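Long-range contact in PHO85 cyclin PHO80 (Saccharomyces cerevisiae, PDB 2PMI), which acts as the cyclin partner of the cyclin-dependent kinase PHO85 and keeps phosphate-starvation genes repressed when phosphate is plentiful: residues Y80-S88 / A142-V150. Sequence-based numbering, arbitrary orientation.
Sequences YFIRLTKFS and AHYAKVGGV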
ATOM      1  N   TYR B  80      -0.921 -27.554   9.690  1.00 38.37           N
ATOM      2  CA  TYR B  80      -1.980 -26.572   9.510  1.00 33.18           C
ATOM      3  C   TYR B  80      -1.485 -25.411   8.640  1.00 33.93           C
ATOM      4  O   TYR B  80      -2.225 -24.885   7.806  1.00 26.88           O
ATOM      5  CB  TYR B  80      -2.440 -26.032  10.854  1.00 23.01           C
ATOM      6  CG  TYR B  80      -3.652 -25.139  10.745  1.00 19.64           C
ATOM      7  CD1 TYR B  80      -4.862 -25.640  10.295  1.00 20.31           C
ATOM      8  CD2 TYR B  80      -3.595 -23.805  11.120  1.00 17.83           C
ATOM      9  CE1 TYR B  80      -5.993 -24.837  10.228  1.00 24.44           C
ATOM     10  CE2 TYR B  80      -4.714 -22.996  11.057  1.00 20.68           C
ATOM     11  CZ  TYR B  80      -5.915 -23.516  10.614  1.00 25.87           C
ATOM     12  OH  TYR B  80      -7.048 -22.722  10.579  1.00 30.58           O
ATOM     13  N   PHE B  81      -0.227 -25.029   8.840  1.00 31.13           N
ATOM     14  CA  PHE B  81       0.387 -23.942   8.091  1.00 29.79           C
ATOM     15  C   PHE B  81       0.480 -24.188   6.560  1.00 36.46           C
ATOM     16  O   PHE B  81      -0.068 -23.394   5.784  1.00 37.30           O
ATOM     17  CB  PHE B  81       1.780 -23.670   8.658  1.00 25.60           C
ATOM     18  CG  PHE B  81       2.205 -22.224   8.600  1.00 27.79           C
ATOM     19  CD1 PHE B  81       1.428 -21.268   7.960  1.00 29.98           C
ATOM     20  CD2 PHE B  81       3.396 -21.818   9.193  1.00 25.62           C
ATOM     21  CE1 PHE B  81       1.836 -19.931   7.911  1.00 24.45           C
ATOM     22  CE2 PHE B  81       3.804 -20.486   9.146  1.00 25.23           C
ATOM     23  CZ  PHE B  81       3.023 -19.545   8.504  1.00 20.31           C
ATOM     24  N   ILE B  82       1.157 -25.264   6.127  1.00 35.90           N
ATOM     25  CA  ILE B  82       1.312 -25.549   4.681  1.00 34.87           C
ATOM     26  C   ILE B  82      -0.026 -25.534   3.978  1.00 32.52           C
ATOM     27  O   ILE B  82      -0.185 -24.947   2.902  1.00 31.44           O
ATOM     28  CB  ILE B  82       1.948 -26.939   4.369  1.00 31.23           C
ATOM     29  CG1 ILE B  82       1.230 -28.018   5.164  1.00 37.55           C
ATOM     30  CG2 ILE B  82       3.450 -26.931   4.614  1.00 20.82           C
ATOM     31  CD1 ILE B  82       1.659 -29.423   4.794  1.00 46.38           C
ATOM     32  N   ARG B  83      -0.987 -26.203   4.589  1.00 26.26           N
ATOM     33  CA  ARG B  83      -2.322 -26.261   4.038  1.00 24.88           C
ATOM     34  C   ARG B  83      -2.790 -24.835   3.748  1.00 28.19           C
ATOM     35  O   ARG B  83      -3.143 -24.517   2.614  1.00 32.14           O
ATOM     36  CB  ARG B  83      -3.223 -26.955   5.040  1.00 23.87           C
ATOM     37  CG  ARG B  83      -4.681 -26.922   4.723  1.00 31.71           C
ATOM     38  CD  ARG B  83      -5.378 -27.739   5.779  1.00 38.75           C
ATOM     39  NE  ARG B  83      -6.755 -27.332   5.996  1.00 40.91           N
ATOM     40  CZ  ARG B  83      -7.509 -27.801   6.981  1.00 45.12           C
ATOM     41  NH1 ARG B  83      -7.008 -28.692   7.834  1.00 42.57           N
ATOM     42  NH2 ARG B  83      -8.759 -27.379   7.108  1.00 50.83           N
ATOM     43  N   LEU B  84      -2.773 -23.973   4.767  1.00 29.31           N
ATOM     44  CA  LEU B  84      -3.177 -22.585   4.593  1.00 24.48           C
ATOM     45  C   LEU B  84      -2.296 -21.988   3.515  1.00 31.33           C
ATOM     46  O   LEU B  84      -2.761 -21.228   2.664  1.00 35.36           O
ATOM     47  CB  LEU B  84      -2.964 -21.776   5.870  1.00 28.21           C
ATOM     48  CG  LEU B  84      -3.671 -22.119   7.188  1.00 36.22           C
ATOM     49  CD1 LEU B  84      -3.641 -20.873   8.083  1.00 22.44           C
ATOM     50  CD2 LEU B  84      -5.117 -22.565   6.942  1.00 35.13           C
ATOM     51  N   THR B  85      -1.015 -22.345   3.563  1.00 33.21           N
ATOM     52  CA  THR B  85      -0.026 -21.847   2.610  1.00 38.76           C
ATOM     53  C   THR B  85      -0.242 -22.295   1.165  1.00 44.68           C
ATOM     54  O   THR B  85      -0.044 -21.507   0.229  1.00 47.38           O
ATOM     55  CB  THR B  85       1.402 -22.269   3.018  1.00 35.17           C
ATOM     56  OG1 THR B  85       1.659 -21.846   4.364  1.00 30.24           O
ATOM     57  CG2 THR B  85       2.437 -21.647   2.076  1.00 32.73           C
ATOM     58  N   LYS B  86      -0.647 -23.553   0.986  1.00 42.07           N
ATOM     59  CA  LYS B  86      -0.855 -24.106  -0.349  1.00 39.91           C
ATOM     60  C   LYS B  86      -2.177 -23.748  -0.999  1.00 38.73           C
ATOM     61  O   LYS B  86      -2.206 -23.249  -2.119  1.00 40.66           O
ATOM     62  CB  LYS B  86      -0.708 -25.631  -0.308  1.00 38.46           C
ATOM     63  CG  LYS B  86       0.621 -26.083   0.300  1.00 46.37           C
ATOM     64  CD  LYS B  86       1.799 -25.287  -0.299  1.00 54.84           C
ATOM     65  CE  LYS B  86       3.102 -25.510   0.467  1.00 56.38           C
ATOM     66  NZ  LYS B  86       4.218 -24.657  -0.044  1.00 57.56           N
ATOM     67  N   PHE B  87      -3.266 -23.981  -0.282  1.00 37.77           N
ATOM     68  CA  PHE B  87      -4.597 -23.730  -0.804  1.00 40.48           C
ATOM     69  C   PHE B  87      -5.111 -22.295  -0.693  1.00 42.22           C
ATOM     70  O   PHE B  87      -6.323 -22.041  -0.778  1.00 44.48           O
ATOM     71  CB  PHE B  87      -5.570 -24.716  -0.153  1.00 44.39           C
ATOM     72  CG  PHE B  87      -5.174 -26.162  -0.342  1.00 50.30           C
ATOM     73  CD1 PHE B  87      -4.053 -26.685   0.305  1.00 51.58           C
ATOM     74  CD2 PHE B  87      -5.901 -26.994  -1.185  1.00 54.30           C
ATOM     75  CE1 PHE B  87      -3.660 -28.014   0.115  1.00 44.59           C
ATOM     76  CE2 PHE B  87      -5.512 -28.324  -1.378  1.00 55.04           C
ATOM     77  CZ  PHE B  87      -4.387 -28.832  -0.724  1.00 45.92           C
ATOM     78  N   SER B  88      -4.183 -21.359  -0.513  1.00 39.70           N
ATOM     79  CA  SER B  88      -4.506 -19.934  -0.426  1.00 34.93           C
ATOM     80  C   SER B  88      -3.309 -19.158  -0.917  1.00 28.83           C
ATOM     81  O   SER B  88      -3.239 -17.941  -0.774  1.00 17.50           O
ATOM     82  CB  SER B  88      -4.848 -19.522   1.003  1.00 42.97           C
ATOM     83  OG  SER B  88      -6.239 -19.670   1.243  1.00 59.99           O
ATOM     84  N   ALA B 142     -14.489 -15.905   3.250  1.00 29.50           N
ATOM     85  CA  ALA B 142     -15.166 -17.194   3.127  1.00 29.29           C
ATOM     86  C   ALA B 142     -14.232 -18.247   2.531  1.00 28.20           C
ATOM     87  O   ALA B 142     -14.274 -19.399   2.950  1.00 29.45           O
ATOM     88  CB  ALA B 142     -16.420 -17.055   2.283  1.00 26.57           C
ATOM     89  N   HIS B 143     -13.391 -17.858   1.568  1.00 24.38           N
ATOM     90  CA  HIS B 143     -12.442 -18.803   0.981  1.00 24.96           C
ATOM     91  C   HIS B 143     -11.476 -19.231   2.068  1.00 25.14           C
ATOM     92  O   HIS B 143     -11.244 -20.432   2.280  1.00 18.36           O
ATOM     93  CB  HIS B 143     -11.621 -18.165  -0.146  1.00 34.24           C
ATOM     94  CG  HIS B 143     -10.518 -19.047  -0.655  1.00 43.76           C
ATOM     95  ND1 HIS B 143     -10.755 -20.194  -1.383  1.00 43.43           N
ATOM     96  CD2 HIS B 143      -9.173 -18.985  -0.484  1.00 50.23           C
ATOM     97  CE1 HIS B 143      -9.607 -20.798  -1.638  1.00 48.84           C
ATOM     98  NE2 HIS B 143      -8.630 -20.087  -1.104  1.00 43.72           N
ATOM     99  N   TYR B 144     -10.908 -18.217   2.729  1.00 27.85           N
ATOM    100  CA  TYR B 144      -9.947 -18.384   3.820  1.00 21.13           C
ATOM    101  C   TYR B 144     -10.545 -19.223   4.923  1.00 19.51           C
ATOM    102  O   TYR B 144      -9.879 -20.099   5.471  1.00 19.15           O
ATOM    103  CB  TYR B 144      -9.558 -17.036   4.424  1.00 18.05           C
ATOM    104  CG  TYR B 144      -8.715 -16.154   3.547  1.00 18.40           C
ATOM    105  CD1 TYR B 144      -7.553 -16.636   2.956  1.00 14.95           C
ATOM    106  CD2 TYR B 144      -9.079 -14.825   3.312  1.00 24.19           C
ATOM    107  CE1 TYR B 144      -6.772 -15.819   2.148  1.00 24.05           C
ATOM    108  CE2 TYR B 144      -8.308 -13.999   2.504  1.00 19.55           C
ATOM    109  CZ  TYR B 144      -7.156 -14.501   1.921  1.00 25.27           C
ATOM    110  OH  TYR B 144      -6.403 -13.702   1.082  1.00 28.56           O
ATOM    111  N   ALA B 145     -11.800 -18.937   5.254  1.00 17.82           N
ATOM    112  CA  ALA B 145     -12.485 -19.677   6.305  1.00 28.71           C
ATOM    113  C   ALA B 145     -12.563 -21.166   5.954  1.00 32.42           C
ATOM    114  O   ALA B 145     -12.298 -22.025   6.804  1.00 30.24           O
ATOM    115  CB  ALA B 145     -13.892 -19.100   6.531  1.00 28.94           C
ATOM    116  N   LYS B 146     -12.902 -21.453   4.692  1.00 33.02           N
ATOM    117  CA  LYS B 146     -13.034 -22.821   4.196  1.00 26.54           C
ATOM    118  C   LYS B 146     -11.729 -23.578   4.272  1.00 23.97           C
ATOM    119  O   LYS B 146     -11.668 -24.695   4.770  1.00 26.98           O
ATOM    120  CB  LYS B 146     -13.528 -22.823   2.750  1.00 20.79           C
ATOM    121  CG  LYS B 146     -13.723 -24.220   2.188  1.00 26.49           C
ATOM    122  CD  LYS B 146     -14.525 -24.204   0.918  1.00 27.22           C
ATOM    123  CE  LYS B 146     -15.936 -23.712   1.152  1.00 29.51           C
ATOM    124  NZ  LYS B 146     -16.624 -23.515  -0.157  1.00 34.68           N
ATOM    125  N   VAL B 147     -10.677 -22.971   3.761  1.00 22.64           N
ATOM    126  CA  VAL B 147      -9.383 -23.620   3.798  1.00 29.62           C
ATOM    127  C   VAL B 147      -8.957 -23.788   5.255  1.00 35.21           C
ATOM    128  O   VAL B 147      -8.414 -24.829   5.633  1.00 39.71           O
ATOM    129  CB  VAL B 147      -8.324 -22.774   3.070  1.00 31.66           C
ATOM    130  CG1 VAL B 147      -7.035 -23.557   2.948  1.00 39.42           C
ATOM    131  CG2 VAL B 147      -8.841 -22.345   1.703  1.00 31.56           C
ATOM    132  N   GLY B 148      -9.225 -22.759   6.064  1.00 35.24           N
ATOM    133  CA  GLY B 148      -8.841 -22.758   7.470  1.00 31.73           C
ATOM    134  C   GLY B 148      -9.597 -23.733   8.347  1.00 35.15           C
ATOM    135  O   GLY B 148      -9.115 -24.148   9.405  1.00 33.38           O
ATOM    136  N   GLY B 149     -10.799 -24.087   7.917  1.00 33.95           N
ATOM    137  CA  GLY B 149     -11.582 -25.034   8.678  1.00 32.65           C
ATOM    138  C   GLY B 149     -12.526 -24.406   9.666  1.00 35.52           C
ATOM    139  O   GLY B 149     -12.761 -24.973  10.722  1.00 45.09           O
ATOM    140  N   VAL B 150     -13.074 -23.244   9.335  1.00 36.16           N
ATOM    141  CA  VAL B 150     -14.008 -22.572  10.228  1.00 37.81           C
ATOM    142  C   VAL B 150     -15.104 -21.839   9.441  1.00 41.74           C
ATOM    143  O   VAL B 150     -14.981 -21.616   8.217  1.00 38.49           O
ATOM    144  CB  VAL B 150     -13.277 -21.543  11.155  1.00 37.99           C
ATOM    145  CG1 VAL B 150     -11.904 -22.066  11.547  1.00 36.92           C
ATOM    146  CG2 VAL B 150     -13.148 -20.192  10.466  1.00 40.90           C
TER
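The carbonyl oxygen of Val147 takes two N-H groups from one guanidinium: Arg83 NH2 reaches Val147 O at 3.0 Å, and Arg83 NE gives the same oxygen a weak second bond. The NH2 bond is bent, with an N-H...O angle of 134°. Arg83 leaves its helix with CG anti to the backbone N (chi1 171°) and runs extended to NE, which carries the edge of the guanidinium across to the end of helix 141-148. Its NH2 also forms a salt bridge to a bound MES sulfonate, probably from the crystallisation liquor. The next carbonyl along, Gly148 O, receives Tyr80 OH at 2.8 Å, the oxygen lying at the ring's edge, in plane. Arg83 and Tyr80 thus hold two successive carbonyls of the last helical turn, just where Gly149, with positive phi, closes a Schellman motif. Leu84 CD2, toward the rim of one face of its helix-mate Tyr80, meets Gly148 CA at 3.8 Å. At the other end the roles reverse: His143 NE2 donates to Phe87 O (3.0 Å), capturing a carbonyl where helix 77-86 has ended. Val147 fills the middle, its CG1 against Phe87 CB at 3.6 Å and its CG2 toward the rim of one face of His143, a turn earlier in the same helix. Ser88 OG sits 3.7 Å from Tyr144 CD1. Segments 80-86 and 142-148 run roughly antiparallel (145°), their axes approaching to 9.7 Å, within the all-helical cyclin fold. Tyr80 and Tyr144 both reach helix 119-134, and Tyr144 OH bonds to Ser139 N; helix 32-51 packs against Phe81 and Thr85, while helix 152-164 meets Tyr144 and Ala145.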